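Long-range contacts in DNA polymerase (Pyrobaculum calidifontis, PDB 5MDN), which probably extends DNA strands by adding nucleotides from deoxyribonucleoside triphosphates with release of diphosphate, as a family B DNA polymerase: residues P408-S414 and R595-A601; K602-A606 and D615-F619; D415-F421 and D562-K568. All blocks are in the same frame, centred on the assembly; numbering follows the deposited sequence.

Interaction 1: residues P408-S414 and R595-A601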
loop_
_atom_site.group_PDB
_atom_site.type_symbol
_atom_site.label_atom_id
_atom_site.label_comp_id
_atom_site.label_asym_id
_atom_site.label_seq_id
_atom_site.Cartn_x
_atom_site.Cartn_y
_atom_site.Cartn_z
ATOM N N PRO A 408 7.122 -6.862 -27.001
ATOM C CA PRO A 408 7.180 -8.316 -27.161
ATOM C C PRO A 408 6.242 -8.813 -28.252
ATOM O O PRO A 408 5.328 -8.117 -28.702
ATOM C CB PRO A 408 6.739 -8.830 -25.788
ATOM C CG PRO A 408 5.774 -7.787 -25.316
ATOM C CD PRO A 408 6.242 -6.463 -25.888
ATOM N N LYS A 409 6.491 -10.051 -28.676
ATOM C CA LYS A 409 5.581 -10.738 -29.581
ATOM C C LYS A 409 4.598 -11.542 -28.742
ATOM O O LYS A 409 5.035 -12.386 -27.948
ATOM C CB LYS A 409 6.335 -11.688 -30.503
ATOM C CG LYS A 409 7.667 -11.210 -31.096
ATOM C CD LYS A 409 7.744 -9.752 -31.512
ATOM C CE LYS A 409 9.211 -9.390 -31.737
ATOM N NZ LYS A 409 9.437 -7.947 -32.012
ATOM N N PRO A 410 3.290 -11.309 -28.851
ATOM C CA PRO A 410 2.343 -12.119 -28.072
ATOM C C PRO A 410 2.491 -13.598 -28.405
ATOM O O PRO A 410 2.484 -13.993 -29.573
ATOM C CB PRO A 410 0.975 -11.574 -28.495
ATOM C CG PRO A 410 1.250 -10.186 -28.971
ATOM C CD PRO A 410 2.621 -10.224 -29.589
ATOM N N GLY A 411 2.620 -14.415 -27.369
ATOM C CA GLY A 411 2.797 -15.838 -27.563
ATOM C C GLY A 411 3.379 -16.493 -26.325
ATOM O O GLY A 411 3.506 -15.876 -25.267
ATOM N N LEU A 412 3.725 -17.769 -26.490
ATOM C CA LEU A 412 4.202 -18.613 -25.405
ATOM C C LEU A 412 5.722 -18.718 -25.443
ATOM O O LEU A 412 6.315 -18.912 -26.508
ATOM C CB LEU A 412 3.577 -20.007 -25.502
ATOM C CG LEU A 412 3.649 -20.933 -24.287
ATOM C CD1 LEU A 412 2.708 -20.459 -23.197
ATOM C CD2 LEU A 412 3.326 -22.363 -24.696
ATOM N N TYR A 413 6.348 -18.587 -24.272
ATOM C CA TYR A 413 7.796 -18.664 -24.140
ATOM C C TYR A 413 8.142 -19.519 -22.930
ATOM O O TYR A 413 7.533 -19.372 -21.867
ATOM C CB TYR A 413 8.428 -17.273 -23.986
ATOM C CG TYR A 413 8.100 -16.311 -25.107
ATOM C CD1 TYR A 413 6.958 -15.522 -25.055
ATOM C CD2 TYR A 413 8.933 -16.189 -26.211
ATOM C CE1 TYR A 413 6.654 -14.639 -26.072
ATOM C CE2 TYR A 413 8.636 -15.309 -27.234
ATOM C CZ TYR A 413 7.495 -14.537 -27.159
ATOM O OH TYR A 413 7.199 -13.658 -28.174
ATOM N N SER A 414 9.121 -20.405 -23.093
ATOM C CA SER A 414 9.533 -21.330 -22.045
ATOM C C SER A 414 10.908 -20.950 -21.508
ATOM O O SER A 414 11.775 -20.497 -22.262
ATOM C CB SER A 414 9.558 -22.770 -22.564
ATOM O OG SER A 414 8.269 -23.182 -22.986
ATOM N N ARG A 595 7.484 -21.018 -17.733
ATOM C CA ARG A 595 6.823 -20.639 -18.973
ATOM C C ARG A 595 6.116 -19.306 -18.768
ATOM O O ARG A 595 5.700 -18.972 -17.657
ATOM C CB ARG A 595 5.848 -21.731 -19.436
ATOM C CG ARG A 595 5.798 -21.915 -20.946
ATOM C CD ARG A 595 5.346 -23.311 -21.366
ATOM N NE ARG A 595 6.281 -24.350 -20.942
ATOM C CZ ARG A 595 6.051 -25.229 -19.972
ATOM N NH1 ARG A 595 4.903 -25.214 -19.310
ATOM N NH2 ARG A 595 6.973 -26.134 -19.671
ATOM N N VAL A 596 5.981 -18.550 -19.857
ATOM C CA VAL A 596 5.403 -17.208 -19.833
ATOM C C VAL A 596 4.474 -17.061 -21.029
ATOM O O VAL A 596 4.766 -17.557 -22.122
ATOM C CB VAL A 596 6.490 -16.107 -19.859
ATOM C CG1 VAL A 596 5.864 -14.722 -19.962
ATOM C CG2 VAL A 596 7.361 -16.184 -18.628
ATOM N N LEU A 597 3.349 -16.383 -20.818
ATOM C CA LEU A 597 2.355 -16.146 -21.858
ATOM C C LEU A 597 2.091 -14.649 -21.967
ATOM O O LEU A 597 1.491 -14.053 -21.066
ATOM C CB LEU A 597 1.069 -16.906 -21.554
ATOM C CG LEU A 597 -0.161 -16.520 -22.373
ATOM C CD1 LEU A 597 0.034 -16.840 -23.848
ATOM C CD2 LEU A 597 -1.369 -17.238 -21.816
ATOM N N PHE A 598 2.528 -14.047 -23.071
ATOM C CA PHE A 598 2.174 -12.672 -23.400
ATOM C C PHE A 598 0.914 -12.681 -24.256
ATOM O O PHE A 598 0.903 -13.260 -25.348
ATOM C CB PHE A 598 3.315 -11.970 -24.137
ATOM C CG PHE A 598 4.380 -11.416 -23.232
ATOM C CD1 PHE A 598 5.473 -12.185 -22.867
ATOM C CD2 PHE A 598 4.294 -10.116 -22.759
ATOM C CE1 PHE A 598 6.457 -11.669 -22.038
ATOM C CE2 PHE A 598 5.271 -9.595 -21.933
ATOM C CZ PHE A 598 6.354 -10.372 -21.571
ATOM N N THR A 599 -0.146 -12.044 -23.762
ATOM C CA THR A 599 -1.400 -11.977 -24.503
ATOM C C THR A 599 -1.441 -10.796 -25.463
ATOM O O THR A 599 -2.020 -10.901 -26.550
ATOM C CB THR A 599 -2.586 -11.898 -23.535
ATOM O OG1 THR A 599 -2.483 -10.707 -22.744
ATOM C CG2 THR A 599 -2.605 -13.112 -22.618
ATOM N N GLU A 600 -0.837 -9.673 -25.084
ATOM C CA GLU A 600 -0.811 -8.476 -25.907
ATOM C C GLU A 600 0.617 -7.955 -25.980
ATOM O O GLU A 600 1.522 -8.469 -25.318
ATOM C CB GLU A 600 -1.754 -7.405 -25.335
ATOM C CG GLU A 600 -3.191 -7.885 -25.206
ATOM C CD GLU A 600 -4.055 -6.976 -24.351
ATOM O OE1 GLU A 600 -3.562 -5.921 -23.889
ATOM O OE2 GLU A 600 -5.237 -7.330 -24.138
ATOM N N ALA A 601 0.816 -6.917 -26.787
ATOM C CA ALA A 601 2.146 -6.336 -26.968
ATOM C C ALA A 601 2.469 -5.301 -25.899
ATOM O O ALA A 601 3.021 -4.237 -26.192
ATOM C CB ALA A 601 2.252 -5.728 -28.362
#

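Interaction 2: residues K602-A606 and D615-F619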
loop_
_atom_site.group_PDB
_atom_site.type_symbol
_atom_site.label_atom_id
_atom_site.label_comp_id
_atom_site.label_asym_id
_atom_site.label_seq_id
_atom_site.Cartn_x
_atom_site.Cartn_y
_atom_site.Cartn_z
ATOM N N LYS A 602 2.134 -5.597 -24.644
ATOM C CA LYS A 602 2.439 -4.733 -23.509
ATOM C C LYS A 602 3.001 -5.596 -22.388
ATOM O O LYS A 602 3.387 -6.746 -22.622
ATOM C CB LYS A 602 1.190 -3.964 -23.060
ATOM C CG LYS A 602 -0.053 -4.316 -23.871
ATOM C CD LYS A 602 -1.325 -3.682 -23.335
ATOM C CE LYS A 602 -1.658 -2.372 -24.035
ATOM N NZ LYS A 602 -2.879 -1.741 -23.442
ATOM N N LYS A 603 3.066 -5.056 -21.172
ATOM C CA LYS A 603 3.409 -5.867 -20.003
ATOM C C LYS A 603 2.140 -6.485 -19.409
ATOM O O LYS A 603 1.749 -6.246 -18.268
ATOM C CB LYS A 603 4.174 -5.043 -18.974
ATOM C CG LYS A 603 4.771 -5.891 -17.849
ATOM C CD LYS A 603 5.563 -5.081 -16.838
ATOM C CE LYS A 603 6.018 -5.962 -15.678
ATOM N NZ LYS A 603 7.033 -6.981 -16.074
ATOM N N ARG A 604 1.490 -7.296 -20.235
ATOM C CA ARG A 604 0.317 -8.074 -19.847
ATOM C C ARG A 604 0.682 -9.539 -20.058
ATOM O O ARG A 604 0.725 -10.013 -21.198
ATOM C CB ARG A 604 -0.907 -7.672 -20.663
ATOM C CG ARG A 604 -2.127 -8.520 -20.377
ATOM C CD ARG A 604 -2.514 -8.376 -18.923
ATOM N NE ARG A 604 -3.748 -9.071 -18.570
ATOM C CZ ARG A 604 -3.790 -10.292 -18.044
ATOM N NH1 ARG A 604 -2.667 -10.958 -17.806
ATOM N NH2 ARG A 604 -4.957 -10.849 -17.751
ATOM N N TYR A 605 0.947 -10.256 -18.968
ATOM C CA TYR A 605 1.429 -11.619 -19.091
ATOM C C TYR A 605 1.075 -12.414 -17.846
ATOM O O TYR A 605 0.781 -11.859 -16.783
ATOM C CB TYR A 605 2.948 -11.662 -19.328
ATOM C CG TYR A 605 3.775 -11.250 -18.129
ATOM C CD1 TYR A 605 4.063 -9.914 -17.887
ATOM C CD2 TYR A 605 4.275 -12.200 -17.245
ATOM C CE1 TYR A 605 4.820 -9.534 -16.795
ATOM C CE2 TYR A 605 5.031 -11.830 -16.149
ATOM C CZ TYR A 605 5.301 -10.495 -15.929
ATOM O OH TYR A 605 6.054 -10.123 -14.838
ATOM N N ALA A 606 1.108 -13.733 -18.003
ATOM C CA ALA A 606 1.067 -14.674 -16.897
ATOM C C ALA A 606 2.345 -15.500 -16.911
ATOM O O ALA A 606 2.926 -15.749 -17.973
ATOM C CB ALA A 606 -0.156 -15.587 -16.984
ATOM N N ASP A 615 1.649 -16.270 -11.375
ATOM C CA ASP A 615 1.341 -14.878 -11.087
ATOM C C ASP A 615 0.996 -14.153 -12.379
ATOM O O ASP A 615 1.486 -14.496 -13.457
ATOM C CB ASP A 615 2.493 -14.164 -10.337
ATOM C CG ASP A 615 3.844 -14.287 -11.038
ATOM O OD1 ASP A 615 3.899 -14.377 -12.282
ATOM O OD2 ASP A 615 4.870 -14.277 -10.324
ATOM N N ILE A 616 0.119 -13.161 -12.258
ATOM C CA ILE A 616 -0.520 -12.529 -13.405
ATOM C C ILE A 616 -0.325 -11.026 -13.290
ATOM O O ILE A 616 -0.629 -10.434 -12.249
ATOM C CB ILE A 616 -2.018 -12.880 -13.489
ATOM C CG1 ILE A 616 -2.202 -14.397 -13.586
ATOM C CG2 ILE A 616 -2.661 -12.187 -14.680
ATOM C CD1 ILE A 616 -3.640 -14.852 -13.507
ATOM N N VAL A 617 0.182 -10.410 -14.355
ATOM C CA VAL A 617 0.512 -8.990 -14.369
ATOM C C VAL A 617 -0.291 -8.325 -15.476
ATOM O O VAL A 617 -0.344 -8.833 -16.601
ATOM C CB VAL A 617 2.022 -8.760 -14.578
ATOM C CG1 VAL A 617 2.330 -7.267 -14.627
ATOM C CG2 VAL A 617 2.822 -9.441 -13.482
ATOM N N GLY A 618 -0.911 -7.194 -15.156
ATOM C CA GLY A 618 -1.802 -6.527 -16.082
ATOM C C GLY A 618 -3.251 -6.960 -15.925
ATOM O O GLY A 618 -3.566 -8.021 -15.390
ATOM N N PHE A 619 -4.147 -6.106 -16.412
ATOM C CA PHE A 619 -5.581 -6.302 -16.225
ATOM C C PHE A 619 -6.101 -7.440 -17.099
ATOM O O PHE A 619 -5.989 -8.612 -16.742
ATOM C CB PHE A 619 -6.344 -5.016 -16.547
ATOM C CG PHE A 619 -7.695 -4.934 -15.903
ATOM C CD1 PHE A 619 -7.832 -4.407 -14.631
ATOM C CD2 PHE A 619 -8.828 -5.379 -16.565
ATOM C CE1 PHE A 619 -9.071 -4.322 -14.029
ATOM C CE2 PHE A 619 -10.075 -5.297 -15.968
ATOM C CZ PHE A 619 -10.195 -4.768 -14.697
#

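Interaction 3: residues D415-F421 and D562-K568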
loop_
_atom_site.group_PDB
_atom_site.type_symbol
_atom_site.label_atom_id
_atom_site.label_comp_id
_atom_site.label_asym_id
_atom_site.label_seq_id
_atom_site.Cartn_x
_atom_site.Cartn_y
_atom_site.Cartn_z
ATOM N N ASP A 415 11.096 -21.142 -20.198
ATOM C CA ASP A 415 12.350 -20.846 -19.508
ATOM C C ASP A 415 12.759 -19.389 -19.688
ATOM O O ASP A 415 13.587 -19.073 -20.547
ATOM C CB ASP A 415 13.468 -21.772 -19.996
ATOM C CG ASP A 415 13.240 -23.220 -19.610
ATOM O OD1 ASP A 415 12.675 -23.465 -18.523
ATOM O OD2 ASP A 415 13.629 -24.113 -20.391
ATOM N N VAL A 416 12.204 -18.495 -18.873
ATOM C CA VAL A 416 12.412 -17.059 -19.016
ATOM C C VAL A 416 12.888 -16.497 -17.686
ATOM O O VAL A 416 12.306 -16.794 -16.637
ATOM C CB VAL A 416 11.127 -16.343 -19.476
ATOM C CG1 VAL A 416 11.333 -14.836 -19.512
ATOM C CG2 VAL A 416 10.684 -16.862 -20.836
ATOM N N LEU A 417 13.944 -15.687 -17.730
ATOM C CA LEU A 417 14.438 -14.957 -16.572
ATOM C C LEU A 417 14.072 -13.484 -16.700
ATOM O O LEU A 417 14.223 -12.886 -17.772
ATOM C CB LEU A 417 15.958 -15.101 -16.428
ATOM C CG LEU A 417 16.528 -16.506 -16.231
ATOM C CD1 LEU A 417 18.029 -16.436 -15.986
ATOM C CD2 LEU A 417 15.830 -17.205 -15.080
ATOM N N VAL A 418 13.592 -12.905 -15.603
ATOM C CA VAL A 418 13.295 -11.479 -15.526
ATOM C C VAL A 418 14.411 -10.802 -14.743
ATOM O O VAL A 418 14.649 -11.128 -13.573
ATOM C CB VAL A 418 11.927 -11.225 -14.875
ATOM C CG1 VAL A 418 11.663 -9.730 -14.768
ATOM C CG2 VAL A 418 10.830 -11.909 -15.674
ATOM N N LEU A 419 15.094 -9.857 -15.381
ATOM C CA LEU A 419 16.211 -9.151 -14.769
ATOM C C LEU A 419 15.734 -7.801 -14.249
ATOM O O LEU A 419 15.102 -7.035 -14.983
ATOM C CB LEU A 419 17.354 -8.968 -15.769
ATOM C CG LEU A 419 17.983 -10.264 -16.294
ATOM C CD1 LEU A 419 18.907 -9.995 -17.472
ATOM C CD2 LEU A 419 18.723 -10.987 -15.182
ATOM N N ASP A 420 16.045 -7.516 -12.988
ATOM C CA ASP A 420 15.603 -6.294 -12.328
ATOM C C ASP A 420 16.580 -5.163 -12.632
ATOM O O ASP A 420 17.778 -5.281 -12.356
ATOM C CB ASP A 420 15.484 -6.513 -10.820
ATOM C CG ASP A 420 14.704 -5.410 -10.129
ATOM O OD1 ASP A 420 14.265 -4.466 -10.818
ATOM O OD2 ASP A 420 14.540 -5.485 -8.894
ATOM N N PHE A 421 16.066 -4.072 -13.202
ATOM C CA PHE A 421 16.860 -2.893 -13.524
ATOM C C PHE A 421 16.486 -1.684 -12.669
ATOM O O PHE A 421 16.755 -0.546 -13.064
ATOM C CB PHE A 421 16.721 -2.550 -15.008
ATOM C CG PHE A 421 17.714 -3.249 -15.891
ATOM C CD1 PHE A 421 17.468 -4.530 -16.353
ATOM C CD2 PHE A 421 18.887 -2.619 -16.274
ATOM C CE1 PHE A 421 18.373 -5.175 -17.170
ATOM C CE2 PHE A 421 19.798 -3.259 -17.093
ATOM C CZ PHE A 421 19.540 -4.539 -17.541
ATOM N N ASP A 562 12.206 -0.492 -16.602
ATOM C CA ASP A 562 12.585 -1.032 -15.301
ATOM C C ASP A 562 13.029 -2.494 -15.327
ATOM O O ASP A 562 13.593 -2.965 -14.330
ATOM C CB ASP A 562 11.437 -0.836 -14.291
ATOM C CG ASP A 562 10.174 -1.585 -14.675
ATOM O OD1 ASP A 562 10.120 -2.113 -15.805
ATOM O OD2 ASP A 562 9.233 -1.640 -13.845
ATOM N N SER A 563 12.788 -3.229 -16.412
ATOM C CA SER A 563 13.220 -4.623 -16.478
ATOM C C SER A 563 13.265 -5.080 -17.931
ATOM O O SER A 563 12.712 -4.434 -18.825
ATOM C CB SER A 563 12.296 -5.537 -15.662
ATOM O OG SER A 563 10.982 -5.527 -16.187
ATOM N N LEU A 564 13.962 -6.191 -18.161
ATOM C CA LEU A 564 13.877 -6.881 -19.442
ATOM C C LEU A 564 13.839 -8.387 -19.217
ATOM O O LEU A 564 14.488 -8.905 -18.304
ATOM C CB LEU A 564 15.030 -6.492 -20.391
ATOM C CG LEU A 564 16.512 -6.423 -20.004
ATOM C CD1 LEU A 564 17.105 -7.779 -19.660
ATOM C CD2 LEU A 564 17.297 -5.779 -21.136
ATOM N N PHE A 565 13.061 -9.078 -20.044
ATOM C CA PHE A 565 12.895 -10.523 -19.954
ATOM C C PHE A 565 13.823 -11.179 -20.967
ATOM O O PHE A 565 13.853 -10.778 -22.134
ATOM C CB PHE A 565 11.446 -10.942 -20.226
ATOM C CG PHE A 565 10.440 -10.465 -19.196
ATOM C CD1 PHE A 565 10.632 -9.297 -18.473
ATOM C CD2 PHE A 565 9.283 -11.193 -18.972
ATOM C CE1 PHE A 565 9.700 -8.872 -17.544
ATOM C CE2 PHE A 565 8.348 -10.774 -18.044
ATOM C CZ PHE A 565 8.557 -9.612 -17.329
ATOM N N VAL A 566 14.574 -12.188 -20.526
ATOM C CA VAL A 566 15.521 -12.885 -21.388
ATOM C C VAL A 566 15.357 -14.388 -21.210
ATOM O O VAL A 566 14.840 -14.870 -20.199
ATOM C CB VAL A 566 16.987 -12.474 -21.117
ATOM C CG1 VAL A 566 17.187 -10.989 -21.381
ATOM C CG2 VAL A 566 17.385 -12.823 -19.689
ATOM N N LYS A 567 15.809 -15.128 -22.219
ATOM C CA LYS A 567 15.769 -16.581 -22.170
ATOM C C LYS A 567 16.858 -17.107 -21.240
ATOM O O LYS A 567 17.983 -16.599 -21.225
ATOM C CB LYS A 567 15.940 -17.160 -23.575
ATOM C CG LYS A 567 15.762 -18.667 -23.660
ATOM C CD LYS A 567 14.297 -19.062 -23.556
ATOM C CE LYS A 567 13.625 -19.116 -24.916
ATOM N NZ LYS A 567 13.406 -20.526 -25.352
ATOM N N LYS A 568 16.517 -18.131 -20.463
ATOM C CA LYS A 568 17.436 -18.673 -19.469
ATOM C C LYS A 568 18.580 -19.411 -20.158
ATOM O O LYS A 568 18.350 -20.339 -20.940
ATOM C CB LYS A 568 16.693 -19.609 -18.520
ATOM C CG LYS A 568 17.551 -20.197 -17.408
ATOM C CD LYS A 568 16.734 -21.137 -16.531
ATOM C CE LYS A 568 17.571 -21.755 -15.421
ATOM N NZ LYS A 568 17.863 -20.786 -14.329
#

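Interaction 1: residues P408-S414 and R595-A601
These segments pair two antiparallel strands, 411-413 and 595-598, in a four-stranded antiparallel sheet of the polymerase region. Strand 411-413 is one of its two outer strands. P408 comes first. Its ring sits on the F598 ring, with CB over the face in a CH-pi contact. K409 turns away, but its carbonyl O accepts a hydrogen bond from Y413 OH at 2.5 Å. P410 lies against the loop after the strand, with CB 3.6 Å from T599 O. G411 starts the pairing. F598 N hydrogen-bonds to G411 O at 3.0 Å; the return hydrogen bond from G411 N to F598 O is weak. The backbone angles of G411 call for glycine. L412 pairs with L597, and both side chains also touch I641 of helix 628-643. Y413 N to V596 O is 2.9 Å and V596 N to Y413 O 2.7 Å, both hydrogen bonds. R595 NH1 hydrogen-bonds to L642 O, and S414 OG accepts a hydrogen bond from R595 NE at 3.1 Å.

Interaction 2: residues K602-A606 and D615-F619
An arginine side chain lies across the backbone of the partner segment here. R604 curls over the V617-F619 main chain, with CD 3.2 Å from V617 O. R604 NH1 also gives V617 O a weak hydrogen bond at 3.4 Å, and G618 O sits over one face of the guanidinium. The absence of a side chain at G618 makes this possible. A CB there would lie 2.4 Å from R604 CD, a clash, and the backbone angles of G618 also call for glycine.

The frame is a beta hairpin of strands 605-609 and 614-617. Y605 and V617 form the hydrogen-bonded antiparallel pair: Y605 N to V617 O is 3.0 Å, and V617 N to Y605 O is 2.9 Å. V617 O thus takes a well-formed main-chain hydrogen bond from Y605 N and the weak one from R604 NH1. V617 CB packs over the face of the Y605 ring in a CH-pi contact. A606 and I616 are the next pair, with A606 CB 4.1 Å from I616 CG1. K603 centres an inverse gamma turn just before the strand.

The sequence K602-Y605 reads KKRY, a motif that in related family B polymerases meets the minor groove of duplex DNA. A similar role is probable here.

Strand 595-598 pairs with the other edge of strand 605-609 through L597 and A606. A606 also rests on V638 and L642 of helix 628-643, while the Y605 ring meets F565 of strand 563-567 edge-to-face.

Interaction 3: residues D415-F421 and D562-K568
Strands 416-420 and 563-567 run antiparallel in the five-stranded palm sheet of the polymerase. L417 and V566 form a pair with two main-chain hydrogen bonds, L417 N to V566 O at 2.8 Å and V566 N to L417 O at 2.9 Å. At L419 and L564 one hydrogen bond stays good, L419 N to L564 O at 3.1 Å, and the return one is weak at 3.5 Å. F421 N to D562 O, 2.9 Å, extends the pairing past the strand ends.

The rotamers set the packing on each face. V418 is t, and its CG2 stands 3.5 Å from the centroid of the F565 ring, almost on the ring normal. F565, m with chi2 near 29°, turns its ring face to this methyl. V416, also t, brings CG1 to 4.0 Å from F565 CB. On the other face L417 and L419 are both m,t. L564 is p,p, and its end leans across, so L564 CD1 meets L419 CD1 at 3.6 Å. F421, chi1 m, places CE1 3.6 Å from L564 CG. K568 is extended to its CE, and its CB rests 3.9 Å from L417 CG. K567 bends at chi2 and chi3, with CD 3.1 Å from D415 O. D415 has a positive phi at the chain corner.

D420 opens motif A, and D562 lies in the YGDTDS motif C. In related polymerases these motifs carry the catalytic carboxylates. The chemistry is therefore divided: apolar packing and main-chain hydrogen bonds fix the strands, and the motif acids D420 and D562 lie together at one end, while D415 at the other is salt-bridged to R610.

From the N terminus, the chain enters strand 411-413, turns a corner at 414-415 and continues in strand 416-420. One run of chain thus begins interaction 1 and then interaction 3, in two different sheets. Interaction 3 closes first, when 562-568 returns after a long, largely helical excursion. It is nested inside the longer loop that 595-601 closes in interaction 1. Interaction 2 follows in series and closes only the short hairpin 602-619. Interactions 1 and 2 share the four-stranded sheet, where strands 595-598 and 605-609 are neighbours. F565 of interaction 3 touches F598 of interaction 1 and Y605 of interaction 2, tying this sheet to the five-stranded one.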